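Local coordinates for putative uncharacterized protein (Toxoplasma gondii, PDB 4FBD), which is of unknown function but belongs to the DUF3228 family and forms an assembly of two protein chains, at residues E64-K69 with A148-I153; N71-R76 with P96-A101; G104-T109 with M137-D142; G119-R124 with V130-F135. All coordinates share one frame; numbering follows the deposited sequence.

Interaction 1 (E64-K69 with A148-I153)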
loop_
_atom_site.group_PDB
_atom_site.type_symbol
_atom_site.label_atom_id
_atom_site.label_comp_id
_atom_site.label_asym_id
_atom_site.label_seq_id
_atom_site.Cartn_x
_atom_site.Cartn_y
_atom_site.Cartn_z
ATOM N N GLU A 64 -10.508 37.750 2.412
ATOM C CA GLU A 64 -10.933 38.677 3.440
ATOM C C GLU A 64 -12.278 38.175 4.023
ATOM O O GLU A 64 -12.427 37.993 5.225
ATOM C CB GLU A 64 -11.103 40.084 2.858
ATOM C CG GLU A 64 -9.807 40.756 2.288
ATOM C CD GLU A 64 -9.247 40.119 0.983
ATOM O OE1 GLU A 64 -9.860 39.190 0.410
ATOM O OE2 GLU A 64 -8.168 40.561 0.537
ATOM N N GLU A 65 -13.244 37.948 3.146
ATOM C CA GLU A 65 -14.570 37.473 3.530
ATOM C C GLU A 65 -14.495 36.115 4.238
ATOM O O GLU A 65 -15.191 35.859 5.225
ATOM C CB GLU A 65 -15.446 37.383 2.269
ATOM C CG GLU A 65 -16.867 36.856 2.484
ATOM C CD GLU A 65 -17.722 36.870 1.202
ATOM O OE1 GLU A 65 -17.592 37.810 0.378
ATOM O OE2 GLU A 65 -18.549 35.941 1.041
ATOM N N PHE A 66 -13.655 35.238 3.717
ATOM C CA PHE A 66 -13.468 33.927 4.306
ATOM C C PHE A 66 -13.020 34.036 5.768
ATOM O O PHE A 66 -13.597 33.428 6.663
ATOM C CB PHE A 66 -12.416 33.179 3.501
ATOM C CG PHE A 66 -12.090 31.847 4.051
ATOM C CD1 PHE A 66 -12.947 30.787 3.859
ATOM C CD2 PHE A 66 -10.928 31.652 4.770
ATOM C CE1 PHE A 66 -12.656 29.547 4.379
ATOM C CE2 PHE A 66 -10.624 30.425 5.297
ATOM C CZ PHE A 66 -11.488 29.358 5.100
ATOM N N LEU A 67 -11.991 34.836 5.993
ATOM C CA LEU A 67 -11.427 35.019 7.326
ATOM C C LEU A 67 -12.451 35.674 8.260
ATOM O O LEU A 67 -12.553 35.338 9.442
ATOM C CB LEU A 67 -10.179 35.892 7.227
ATOM C CG LEU A 67 -9.366 35.993 8.496
ATOM C CD1 LEU A 67 -8.940 34.588 8.912
ATOM C CD2 LEU A 67 -8.145 36.922 8.289
ATOM N N GLU A 68 -13.224 36.586 7.703
ATOM C CA GLU A 68 -14.240 37.259 8.465
ATOM C C GLU A 68 -15.302 36.266 8.940
ATOM O O GLU A 68 -15.684 36.271 10.114
ATOM C CB GLU A 68 -14.875 38.357 7.610
ATOM C CG GLU A 68 -15.634 39.416 8.397
ATOM C CD GLU A 68 -16.959 38.947 8.970
ATOM O OE1 GLU A 68 -17.350 37.787 8.724
ATOM O OE2 GLU A 68 -17.627 39.763 9.655
ATOM N N LYS A 69 -15.780 35.417 8.035
ATOM C CA LYS A 69 -16.804 34.434 8.405
ATOM C C LYS A 69 -16.255 33.380 9.359
ATOM O O LYS A 69 -16.973 32.902 10.238
ATOM C CB LYS A 69 -17.444 33.815 7.169
ATOM C CG LYS A 69 -18.241 34.830 6.370
ATOM C CD LYS A 69 -19.062 34.181 5.281
ATOM C CE LYS A 69 -19.878 35.213 4.509
ATOM N NZ LYS A 69 -20.670 34.541 3.441
ATOM N N ALA A 148 -19.196 18.259 5.047
ATOM C CA ALA A 148 -19.815 18.741 6.246
ATOM C C ALA A 148 -18.973 19.804 6.982
ATOM O O ALA A 148 -19.518 20.786 7.532
ATOM C CB ALA A 148 -20.083 17.569 7.145
ATOM N N PHE A 149 -17.651 19.645 6.953
ATOM C CA PHE A 149 -16.774 20.534 7.706
ATOM C C PHE A 149 -15.504 20.948 7.009
ATOM O O PHE A 149 -15.142 20.413 5.980
ATOM C CB PHE A 149 -16.306 19.822 8.984
ATOM C CG PHE A 149 -17.414 19.252 9.807
ATOM C CD1 PHE A 149 -18.217 20.078 10.578
ATOM C CD2 PHE A 149 -17.625 17.874 9.852
ATOM C CE1 PHE A 149 -19.250 19.540 11.352
ATOM C CE2 PHE A 149 -18.655 17.331 10.617
ATOM C CZ PHE A 149 -19.463 18.156 11.366
ATOM N N LEU A 150 -14.845 21.940 7.606
ATOM C CA LEU A 150 -13.534 22.384 7.206
ATOM C C LEU A 150 -12.628 22.194 8.422
ATOM O O LEU A 150 -12.958 22.657 9.523
ATOM C CB LEU A 150 -13.534 23.859 6.801
ATOM C CG LEU A 150 -14.441 24.208 5.627
ATOM C CD1 LEU A 150 -14.480 25.695 5.425
ATOM C CD2 LEU A 150 -13.995 23.451 4.359
ATOM N N ASP A 151 -11.526 21.473 8.238
ATOM C CA ASP A 151 -10.543 21.289 9.276
ATOM C C ASP A 151 -9.602 22.437 8.969
ATOM O O ASP A 151 -8.979 22.463 7.895
ATOM C CB ASP A 151 -9.851 19.937 9.133
ATOM C CG ASP A 151 -8.987 19.561 10.342
ATOM O OD1 ASP A 151 -8.891 20.356 11.303
ATOM O OD2 ASP A 151 -8.412 18.428 10.327
ATOM N N LEU A 152 -9.562 23.428 9.856
ATOM C CA LEU A 152 -8.690 24.579 9.675
ATOM C C LEU A 152 -7.416 24.304 10.434
ATOM O O LEU A 152 -7.447 24.090 11.660
ATOM C CB LEU A 152 -9.335 25.840 10.199
ATOM C CG LEU A 152 -10.677 26.240 9.585
ATOM C CD1 LEU A 152 -11.218 27.526 10.288
ATOM C CD2 LEU A 152 -10.539 26.403 8.082
ATOM N N ILE A 153 -6.295 24.281 9.725
ATOM C CA ILE A 153 -5.028 23.993 10.386
ATOM C C ILE A 153 -4.351 25.305 10.654
ATOM O O ILE A 153 -4.205 26.114 9.741
ATOM C CB ILE A 153 -4.103 23.131 9.533
ATOM C CG1 ILE A 153 -4.855 21.926 8.957
ATOM C CG2 ILE A 153 -2.903 22.683 10.369
ATOM C CD1 ILE A 153 -5.435 21.029 10.015
#
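F66, on helix 63-76, faces L150 and L152 of strand 149-156 across a wide backbone gap: F66 CA lies 11.9 Å from L150 CA and 11.8 Å from L152 CA, so the side chains alone span the distance. The phenyl group does so end-on. With CG anti to the backbone N (chi1 177°), the ring of F66 extends from the helix and presents its far rim to the strand. F66 CE1 comes to 4.4 Å from L150 CD1, and F66 CZ to 4.3 Å from L152 CD2. Both methyls sit at the ring edge, near its plane, rather than over a face. L150 and L152 lie two residues apart on the strand, hence on the same face, and they take nearly the same extended shape, each with CG anti to its own carbonyl carbon (chi1 about -60°) and each offering one delta methyl to the phenyl group. This is helix-on-sheet packing: strand 149-156 runs inside a five-stranded mixed sheet, antiparallel to both neighbours, 90-96 and 181-189, and helix 63-76 lies against the face that bears the two leucines. Between them D151 turns to the reverse face, where its OD1 is hydrogen-bonded to H92 ND1. V186 touches both leucines from strand 181-189. L40 of strand 39-40 and V99 of the loop after strand 90-96 pack against F66, so the buried contact is apolar around the ring.

Interaction 2 (N71-R76 with P96-A101)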
loop_
_atom_site.group_PDB
_atom_site.type_symbol
_atom_site.label_atom_id
_atom_site.label_comp_id
_atom_site.label_asym_id
_atom_site.label_seq_id
_atom_site.Cartn_x
_atom_site.Cartn_y
_atom_site.Cartn_z
ATOM N N ASN A 71 -13.850 33.899 11.628
ATOM C CA ASN A 71 -13.829 34.580 12.923
ATOM C C ASN A 71 -15.224 34.786 13.533
ATOM O O ASN A 71 -15.413 34.642 14.741
ATOM C CB ASN A 71 -13.038 35.882 12.800
ATOM C CG ASN A 71 -11.545 35.621 12.764
ATOM O OD1 ASN A 71 -11.015 34.944 13.648
ATOM N ND2 ASN A 71 -10.866 36.133 11.756
ATOM N N GLU A 72 -16.204 35.092 12.690
ATOM C CA GLU A 72 -17.583 35.239 13.147
ATOM C C GLU A 72 -18.114 33.896 13.636
ATOM O O GLU A 72 -18.745 33.823 14.692
ATOM C CB GLU A 72 -18.477 35.722 12.019
ATOM C CG GLU A 72 -19.899 36.005 12.454
ATOM C CD GLU A 72 -20.755 36.574 11.319
ATOM O OE1 GLU A 72 -21.320 37.678 11.494
ATOM O OE2 GLU A 72 -20.828 35.937 10.247
ATOM N N LEU A 73 -17.891 32.840 12.857
ATOM C CA LEU A 73 -18.349 31.527 13.270
ATOM C C LEU A 73 -17.718 31.100 14.592
ATOM O O LEU A 73 -18.373 30.460 15.410
ATOM C CB LEU A 73 -18.083 30.476 12.192
ATOM C CG LEU A 73 -19.027 30.601 10.987
ATOM C CD1 LEU A 73 -18.615 29.709 9.815
ATOM C CD2 LEU A 73 -20.474 30.304 11.406
ATOM N N VAL A 74 -16.464 31.489 14.811
ATOM C CA VAL A 74 -15.736 31.125 16.023
ATOM C C VAL A 74 -16.249 31.823 17.259
ATOM O O VAL A 74 -16.570 31.169 18.251
ATOM C CB VAL A 74 -14.230 31.394 15.862
ATOM C CG1 VAL A 74 -13.526 31.315 17.202
ATOM C CG2 VAL A 74 -13.638 30.395 14.867
ATOM N N THR A 75 -16.334 33.148 17.211
ATOM C CA THR A 75 -16.815 33.907 18.360
ATOM C C THR A 75 -18.318 33.717 18.637
ATOM O O THR A 75 -18.753 33.907 19.766
ATOM C CB THR A 75 -16.424 35.416 18.269
ATOM O OG1 THR A 75 -16.717 35.905 16.968
ATOM C CG2 THR A 75 -14.922 35.615 18.509
ATOM N N ARG A 76 -19.114 33.325 17.638
ATOM C CA ARG A 76 -20.542 33.067 17.890
ATOM C C ARG A 76 -20.782 31.763 18.655
ATOM O O ARG A 76 -21.453 31.768 19.690
ATOM C CB ARG A 76 -21.390 33.034 16.607
ATOM C CG ARG A 76 -21.720 34.412 16.024
ATOM C CD ARG A 76 -22.940 34.376 15.070
ATOM N NE ARG A 76 -22.788 33.540 13.866
ATOM C CZ ARG A 76 -23.196 32.271 13.733
ATOM N NH1 ARG A 76 -23.016 31.637 12.578
ATOM N NH2 ARG A 76 -23.789 31.626 14.732
ATOM N N PRO A 96 -18.309 24.646 10.315
ATOM C CA PRO A 96 -19.197 24.315 9.197
ATOM C C PRO A 96 -18.614 24.768 7.847
ATOM O O PRO A 96 -17.939 25.802 7.770
ATOM C CB PRO A 96 -20.463 25.123 9.499
ATOM C CG PRO A 96 -20.441 25.322 11.014
ATOM C CD PRO A 96 -18.979 25.456 11.353
ATOM N N ASN A 97 -18.859 23.981 6.806
ATOM C CA ASN A 97 -18.346 24.253 5.479
ATOM C C ASN A 97 -19.215 25.287 4.766
ATOM O O ASN A 97 -20.129 24.943 4.025
ATOM C CB ASN A 97 -18.306 22.941 4.697
ATOM C CG ASN A 97 -17.652 23.085 3.348
ATOM O OD1 ASN A 97 -17.130 24.155 3.009
ATOM N ND2 ASN A 97 -17.659 22.002 2.565
ATOM N N PHE A 98 -18.915 26.559 4.967
ATOM C CA PHE A 98 -19.720 27.621 4.374
ATOM C C PHE A 98 -19.319 28.016 2.950
ATOM O O PHE A 98 -20.035 28.787 2.331
ATOM C CB PHE A 98 -19.718 28.871 5.258
ATOM C CG PHE A 98 -18.406 29.579 5.292
ATOM C CD1 PHE A 98 -18.119 30.578 4.371
ATOM C CD2 PHE A 98 -17.467 29.256 6.235
ATOM C CE1 PHE A 98 -16.897 31.251 4.399
ATOM C CE2 PHE A 98 -16.232 29.916 6.285
ATOM C CZ PHE A 98 -15.944 30.905 5.370
ATOM N N VAL A 99 -18.186 27.534 2.444
ATOM C CA VAL A 99 -17.797 27.853 1.056
ATOM C C VAL A 99 -18.174 26.744 0.080
ATOM O O VAL A 99 -17.948 26.854 -1.116
ATOM C CB VAL A 99 -16.290 28.114 0.930
ATOM C CG1 VAL A 99 -15.886 29.217 1.889
ATOM C CG2 VAL A 99 -15.513 26.869 1.220
ATOM N N GLY A 100 -18.753 25.666 0.593
ATOM C CA GLY A 100 -19.128 24.526 -0.259
ATOM C C GLY A 100 -17.945 23.792 -0.870
ATOM O O GLY A 100 -18.032 23.281 -1.969
ATOM N N ALA A 101 -16.827 23.740 -0.161
ATOM C CA ALA A 101 -15.649 23.025 -0.654
ATOM C C ALA A 101 -15.950 21.512 -0.721
ATOM O O ALA A 101 -16.690 20.964 0.101
ATOM C CB ALA A 101 -14.425 23.302 0.244
#
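The F98 ring meets L73 obliquely, neither squarely over a face nor squarely at an edge, with F98 CD2 3.8 Å from L73 CD1. The same ring meets F66 of the helix at about 30° between planes, and K69 also touches it, so F98 lies along helix 63-76 and covers more than one of its turns. The second flat group is the amide of N97, which is held by two bonds to the main chain of A101. N97 ND2 donates to A101 O over 2.8 Å, almost exactly in the amide plane and on a lone pair of that carbonyl; A101 N returns a bond to N97 OD1 at 3.2 Å. A further bond from N97 ND2 to A147 O ties the amide to the chain leading into strand 149-156. These bonds brace the bend that follows strand 90-96, in which N97 is the centre of an inverse gamma turn. The bend sends the two side chains off differently: the CB of N97 points away from the helix segment, that of F98 toward it. A chi1 of 70°, with CG between the backbone N and the carbonyl carbon, stands the F98 ring beside the turn, where CD2 can meet the leucine. From the helix, L73 reaches out with one branch, CD1, which also passes P96 O at 4.5 Å. The last turn of the helix has a bond of its own: T75 OG1 donates to N71 O at 2.9 Å, and T75 N reaches the same oxygen from the opposite face of the carbonyl. The side chain of N71 accepts from L38 N through OD1.

Interaction 3 (G104-T109 with M137-D142)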
loop_
_atom_site.group_PDB
_atom_site.type_symbol
_atom_site.label_atom_id
_atom_site.label_comp_id
_atom_site.label_asym_id
_atom_site.label_seq_id
_atom_site.Cartn_x
_atom_site.Cartn_y
_atom_site.Cartn_z
ATOM N N GLY A 104 -11.676 15.497 -0.568
ATOM C CA GLY A 104 -10.593 14.933 -1.389
ATOM C C GLY A 104 -10.787 13.466 -1.640
ATOM O O GLY A 104 -9.985 12.849 -2.317
ATOM N N SER A 105 -11.868 12.900 -1.114
ATOM C CA SER A 105 -12.126 11.484 -1.289
ATOM C C SER A 105 -13.614 11.121 -1.185
ATOM O O SER A 105 -14.436 11.929 -0.781
ATOM C CB SER A 105 -11.336 10.735 -0.244
ATOM O OG SER A 105 -11.710 11.187 1.019
ATOM N N LEU A 106 -13.937 9.887 -1.580
ATOM C CA LEU A 106 -15.299 9.367 -1.570
ATOM C C LEU A 106 -15.351 7.995 -0.907
ATOM O O LEU A 106 -14.345 7.282 -0.870
ATOM C CB LEU A 106 -15.842 9.218 -3.001
ATOM C CG LEU A 106 -16.130 10.494 -3.790
ATOM C CD1 LEU A 106 -16.126 10.217 -5.272
ATOM C CD2 LEU A 106 -17.448 11.133 -3.351
ATOM N N PRO A 107 -16.527 7.628 -0.395
ATOM C CA PRO A 107 -16.716 6.327 0.207
ATOM C C PRO A 107 -16.774 5.252 -0.865
ATOM O O PRO A 107 -17.251 5.500 -1.981
ATOM C CB PRO A 107 -18.073 6.422 0.930
ATOM C CG PRO A 107 -18.710 7.710 0.502
ATOM C CD PRO A 107 -17.653 8.563 -0.143
ATOM N N ILE A 108 -16.265 4.080 -0.539
ATOM C CA ILE A 108 -16.308 2.973 -1.473
ATOM C C ILE A 108 -17.538 2.189 -1.105
ATOM O O ILE A 108 -17.649 1.773 0.032
ATOM C CB ILE A 108 -15.062 2.094 -1.330
ATOM C CG1 ILE A 108 -13.811 2.916 -1.655
ATOM C CG2 ILE A 108 -15.133 0.936 -2.292
ATOM C CD1 ILE A 108 -12.542 2.326 -1.083
ATOM N N THR A 109 -18.474 2.026 -2.034
ATOM C CA THR A 109 -19.692 1.249 -1.776
ATOM C C THR A 109 -19.752 0.044 -2.710
ATOM O O THR A 109 -18.930 -0.089 -3.607
ATOM C CB THR A 109 -20.922 2.057 -2.058
ATOM O OG1 THR A 109 -20.958 2.350 -3.455
ATOM C CG2 THR A 109 -20.923 3.380 -1.252
ATOM N N MET A 137 -12.378 11.080 -12.243
ATOM C CA MET A 137 -13.347 12.166 -12.351
ATOM C C MET A 137 -14.620 11.812 -13.108
ATOM O O MET A 137 -15.673 12.395 -12.832
ATOM C CB MET A 137 -12.692 13.405 -12.961
ATOM C CG MET A 137 -11.654 14.030 -12.040
ATOM S SD MET A 137 -12.378 14.534 -10.475
ATOM C CE MET A 137 -13.414 15.890 -11.015
ATOM N N SER A 138 -14.547 10.852 -14.031
ATOM C CA SER A 138 -15.736 10.445 -14.775
ATOM C C SER A 138 -16.831 10.001 -13.807
ATOM O O SER A 138 -18.025 10.119 -14.114
ATOM C CB SER A 138 -15.415 9.342 -15.792
ATOM O OG SER A 138 -14.834 8.226 -15.154
ATOM N N TYR A 139 -16.445 9.457 -12.654
ATOM C CA TYR A 139 -17.447 9.137 -11.618
ATOM C C TYR A 139 -17.550 10.283 -10.592
ATOM O O TYR A 139 -18.624 10.790 -10.320
ATOM C CB TYR A 139 -17.114 7.844 -10.897
ATOM C CG TYR A 139 -17.859 7.677 -9.601
ATOM C CD1 TYR A 139 -19.227 7.424 -9.579
ATOM C CD2 TYR A 139 -17.188 7.693 -8.400
ATOM C CE1 TYR A 139 -19.919 7.239 -8.365
ATOM C CE2 TYR A 139 -17.856 7.500 -7.210
ATOM C CZ TYR A 139 -19.219 7.269 -7.201
ATOM O OH TYR A 139 -19.849 7.078 -5.997
ATOM N N ALA A 140 -16.403 10.707 -10.070
ATOM C CA ALA A 140 -16.342 11.724 -9.032
ATOM C C ALA A 140 -17.070 13.009 -9.366
ATOM O O ALA A 140 -17.726 13.583 -8.506
ATOM C CB ALA A 140 -14.909 12.002 -8.674
ATOM N N LYS A 141 -17.007 13.469 -10.598
ATOM C CA LYS A 141 -17.697 14.718 -10.933
ATOM C C LYS A 141 -19.178 14.587 -10.635
ATOM O O LYS A 141 -19.800 15.568 -10.369
ATOM C CB LYS A 141 -17.483 15.143 -12.395
ATOM C CG LYS A 141 -18.163 14.229 -13.445
ATOM C CD LYS A 141 -17.722 14.557 -14.899
ATOM C CE LYS A 141 -18.318 13.539 -15.897
ATOM N NZ LYS A 141 -19.835 13.614 -15.969
ATOM N N ASP A 142 -19.731 13.369 -10.659
ATOM C CA ASP A 142 -21.168 13.168 -10.403
ATOM C C ASP A 142 -21.449 12.562 -9.025
ATOM O O ASP A 142 -22.553 12.058 -8.772
ATOM C CB ASP A 142 -21.761 12.261 -11.498
ATOM C CG ASP A 142 -21.776 12.922 -12.895
ATOM O OD1 ASP A 142 -22.105 14.109 -13.013
ATOM O OD2 ASP A 142 -21.509 12.219 -13.882
#
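L106 and Y139 make the principal apolar contact between strand 105-107 and the short helix 137-140. A single methyl, L106 CD1, does the touching: it lies 3.8 Å from Y139 CE2 and 4.0 Å from A140 CB, meeting the ring and the methyl of the next residue in directions about at right angles. It approaches the ring obliquely, and the two side chains slant across each other. Y139 carries CG anti to its backbone N (chi1 164°), which swings the ring out from the helix and over toward the strand. L115 and F135 also touch this ring, the latter with planes at about 50°, while V235 meets both L106 and A140 from strand 232-235.

The polar contacts lie around this apolar patch. Y139 OH is hydrogen-bonded to N112 ND2, and N112 also binds the main chain of the 104-109 segment, through P107 O and T109 N; the tyrosine hydroxyl is thus tied to the strand by way of N112. Apart from the apolar contact, K141 NZ makes a 3.0 Å salt bridge with D142 OD2, approaching from above the carboxylate plane; S138 OG bonds to E239 OE1.

Backbone bonds order each side separately. K141 N donates to M137 O at 2.8 Å, and L106 pairs with A233 of strand 232-235, next to which 105-107 is an outermost strand of the sheet within this chain.

The helix therefore meets the strand through dispersion and burial alone, with one leucine methyl against two carbon surfaces, and the directional hold on Y139 comes from its hydroxyl through N112.

Interaction 4 (G119-R124 with V130-F135)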
loop_
_atom_site.group_PDB
_atom_site.type_symbol
_atom_site.label_atom_id
_atom_site.label_comp_id
_atom_site.label_asym_id
_atom_site.label_seq_id
_atom_site.Cartn_x
_atom_site.Cartn_y
_atom_site.Cartn_z
ATOM N N GLY A 119 -2.814 2.025 -9.558
ATOM C CA GLY A 119 -1.525 1.983 -10.225
ATOM C C GLY A 119 -0.408 2.452 -9.334
ATOM O O GLY A 119 -0.634 2.840 -8.192
ATOM N N TYR A 120 0.806 2.411 -9.864
ATOM C CA TYR A 120 1.958 2.866 -9.132
ATOM C C TYR A 120 2.204 4.330 -9.467
ATOM O O TYR A 120 2.397 4.688 -10.622
ATOM C CB TYR A 120 3.154 1.984 -9.437
ATOM C CG TYR A 120 3.009 0.651 -8.793
ATOM C CD1 TYR A 120 2.251 -0.355 -9.382
ATOM C CD2 TYR A 120 3.600 0.393 -7.551
ATOM C CE1 TYR A 120 2.090 -1.586 -8.745
ATOM C CE2 TYR A 120 3.474 -0.837 -6.941
ATOM C CZ TYR A 120 2.702 -1.812 -7.528
ATOM O OH TYR A 120 2.583 -3.036 -6.906
ATOM N N ILE A 121 2.178 5.158 -8.442
ATOM C CA ILE A 121 2.328 6.567 -8.599
ATOM C C ILE A 121 3.370 7.079 -7.647
ATOM O O ILE A 121 3.478 6.600 -6.518
ATOM C CB ILE A 121 1.051 7.309 -8.208
ATOM C CG1 ILE A 121 -0.195 6.702 -8.879
ATOM C CG2 ILE A 121 1.202 8.792 -8.580
ATOM C CD1 ILE A 121 -0.222 6.861 -10.386
ATOM N N ALA A 122 4.120 8.065 -8.110
ATOM C CA ALA A 122 5.135 8.725 -7.306
ATOM C C ALA A 122 4.662 10.147 -7.120
ATOM O O ALA A 122 4.354 10.821 -8.091
ATOM C CB ALA A 122 6.463 8.706 -8.011
ATOM N N ARG A 123 4.567 10.597 -5.877
ATOM C CA ARG A 123 4.160 11.992 -5.594
ATOM C C ARG A 123 5.214 13.021 -6.003
ATOM O O ARG A 123 4.892 14.178 -6.228
ATOM C CB ARG A 123 3.672 12.177 -4.141
ATOM C CG ARG A 123 3.921 10.979 -3.224
ATOM C CD ARG A 123 3.786 11.293 -1.759
ATOM N NE ARG A 123 5.054 11.765 -1.214
ATOM C CZ ARG A 123 5.267 12.040 0.072
ATOM N NH1 ARG A 123 6.463 12.458 0.466
ATOM N NH2 ARG A 123 4.293 11.909 0.966
ATOM N N ARG A 124 6.464 12.585 -6.100
ATOM C CA ARG A 124 7.571 13.422 -6.567
ATOM C C ARG A 124 8.484 12.614 -7.488
ATOM O O ARG A 124 8.554 11.400 -7.369
ATOM C CB ARG A 124 8.396 13.995 -5.410
ATOM C CG ARG A 124 7.952 15.362 -4.899
ATOM C CD ARG A 124 9.022 15.945 -3.936
ATOM N NE ARG A 124 8.906 17.397 -3.742
ATOM C CZ ARG A 124 8.030 17.998 -2.932
ATOM N NH1 ARG A 124 7.140 17.288 -2.236
ATOM N NH2 ARG A 124 8.025 19.326 -2.835
ATOM N N VAL A 130 4.450 4.010 -5.557
ATOM C CA VAL A 130 3.709 3.116 -4.681
ATOM C C VAL A 130 2.284 2.904 -5.191
ATOM O O VAL A 130 1.679 3.791 -5.826
ATOM C CB VAL A 130 3.685 3.661 -3.248
ATOM C CG1 VAL A 130 5.160 3.814 -2.691
ATOM C CG2 VAL A 130 2.936 5.020 -3.192
ATOM N N LEU A 131 1.777 1.699 -4.941
ATOM C CA LEU A 131 0.443 1.319 -5.338
ATOM C C LEU A 131 -0.555 2.270 -4.683
ATOM O O LEU A 131 -0.516 2.503 -3.503
ATOM C CB LEU A 131 0.156 -0.122 -4.935
ATOM C CG LEU A 131 -1.158 -0.718 -5.463
ATOM C CD1 LEU A 131 -1.239 -0.584 -6.951
ATOM C CD2 LEU A 131 -1.303 -2.185 -5.066
ATOM N N THR A 132 -1.463 2.785 -5.482
ATOM C CA THR A 132 -2.434 3.770 -5.028
ATOM C C THR A 132 -3.720 3.463 -5.737
ATOM O O THR A 132 -3.683 2.921 -6.849
ATOM C CB THR A 132 -1.963 5.161 -5.477
ATOM O OG1 THR A 132 -0.592 5.333 -5.069
ATOM C CG2 THR A 132 -2.821 6.262 -4.893
ATOM N N ARG A 133 -4.857 3.753 -5.097
ATOM C CA ARG A 133 -6.147 3.570 -5.770
ATOM C C ARG A 133 -6.959 4.835 -5.662
ATOM O O ARG A 133 -6.853 5.595 -4.679
ATOM C CB ARG A 133 -6.919 2.400 -5.214
ATOM C CG ARG A 133 -7.386 2.494 -3.803
ATOM C CD ARG A 133 -8.166 1.262 -3.465
ATOM N NE ARG A 133 -8.655 1.278 -2.086
ATOM C CZ ARG A 133 -9.386 0.316 -1.541
ATOM N NH1 ARG A 133 -9.741 -0.735 -2.236
ATOM N NH2 ARG A 133 -9.776 0.417 -0.276
ATOM N N TRP A 134 -7.801 5.050 -6.647
ATOM C CA TRP A 134 -8.598 6.250 -6.678
ATOM C C TRP A 134 -9.838 6.119 -7.545
ATOM O O TRP A 134 -9.946 5.223 -8.361
ATOM C CB TRP A 134 -7.743 7.380 -7.245
ATOM C CG TRP A 134 -7.331 7.099 -8.665
ATOM C CD1 TRP A 134 -8.028 7.417 -9.775
ATOM C CD2 TRP A 134 -6.153 6.412 -9.120
ATOM N NE1 TRP A 134 -7.367 6.990 -10.900
ATOM C CE2 TRP A 134 -6.212 6.371 -10.528
ATOM C CE3 TRP A 134 -5.055 5.846 -8.481
ATOM C CZ2 TRP A 134 -5.225 5.775 -11.306
ATOM C CZ3 TRP A 134 -4.050 5.257 -9.265
ATOM C CH2 TRP A 134 -4.151 5.224 -10.653
ATOM N N PHE A 135 -10.765 7.038 -7.348
ATOM C CA PHE A 135 -11.948 7.168 -8.202
ATOM C C PHE A 135 -11.600 8.250 -9.205
ATOM O O PHE A 135 -11.191 9.348 -8.831
ATOM C CB PHE A 135 -13.181 7.661 -7.448
ATOM C CG PHE A 135 -13.817 6.640 -6.590
ATOM C CD1 PHE A 135 -14.479 5.592 -7.144
ATOM C CD2 PHE A 135 -13.813 6.768 -5.220
ATOM C CE1 PHE A 135 -15.098 4.628 -6.352
ATOM C CE2 PHE A 135 -14.437 5.839 -4.431
ATOM C CZ PHE A 135 -15.077 4.756 -4.993
#
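G119 and T132 form an antiparallel hydrogen-bonded pair: G119 N donates to T132 O at 3.0 Å, and T132 N to G119 O at 2.8 Å. I121 and V130 repeat the pattern, with I121 N to V130 O at 3.0 Å and V130 N to I121 O at 2.9 Å. Between them Y120 and L131 are a non-hydrogen-bonded pair whose side chains share a face. L131 CB makes a CH-pi contact over the Y120 ring, 4.2 Å from its centroid, and L131 CD1 lies over the same ring. On the other face are I121, V130 and T132. There the W134 ring meets the main chain of G119 obliquely, with CZ3 3.5 Å from G119 N.

T132 OG1 adds a second bond to V130 O at 2.8 Å, from the carbonyl face opposite I121 N. W134 NE1 is fixed by K238 O.

The axes of segments 119-121 and 130-135 lie 116° apart in direction, well short of antiparallel, consistent with a strongly twisted beta hairpin. The second subunit closes in, R133 NH1 bonding to its S118 OG and Y120 packing on its P199. Within the chain, strand 232-235 runs beside 130-135, and helix 199-204 packs on V130.

The four contacts fall into two pairs, one beside the five-stranded sheet, the other at the four-stranded sheet. Interactions 1 and 2 share helix 63-76, their centres only 5 Å apart, and touch directly: K69 CB lies 3.7 Å from F98 CZ. Interactions 3 and 4 both reach the four-stranded sheet, with centres 16 Å apart, and meet where I108 CD1 comes to 3.5 Å from R133 NH2. The pairs are distant, about 24 Å between the centres of interactions 1 and 3 and 33 Å between those of 2 and 4, although 96-101 and 104-109 nearly adjoin in sequence. Interactions 3 and 4 also touch the second subunit. With the function unknown, the contacts cannot be tied to an active site.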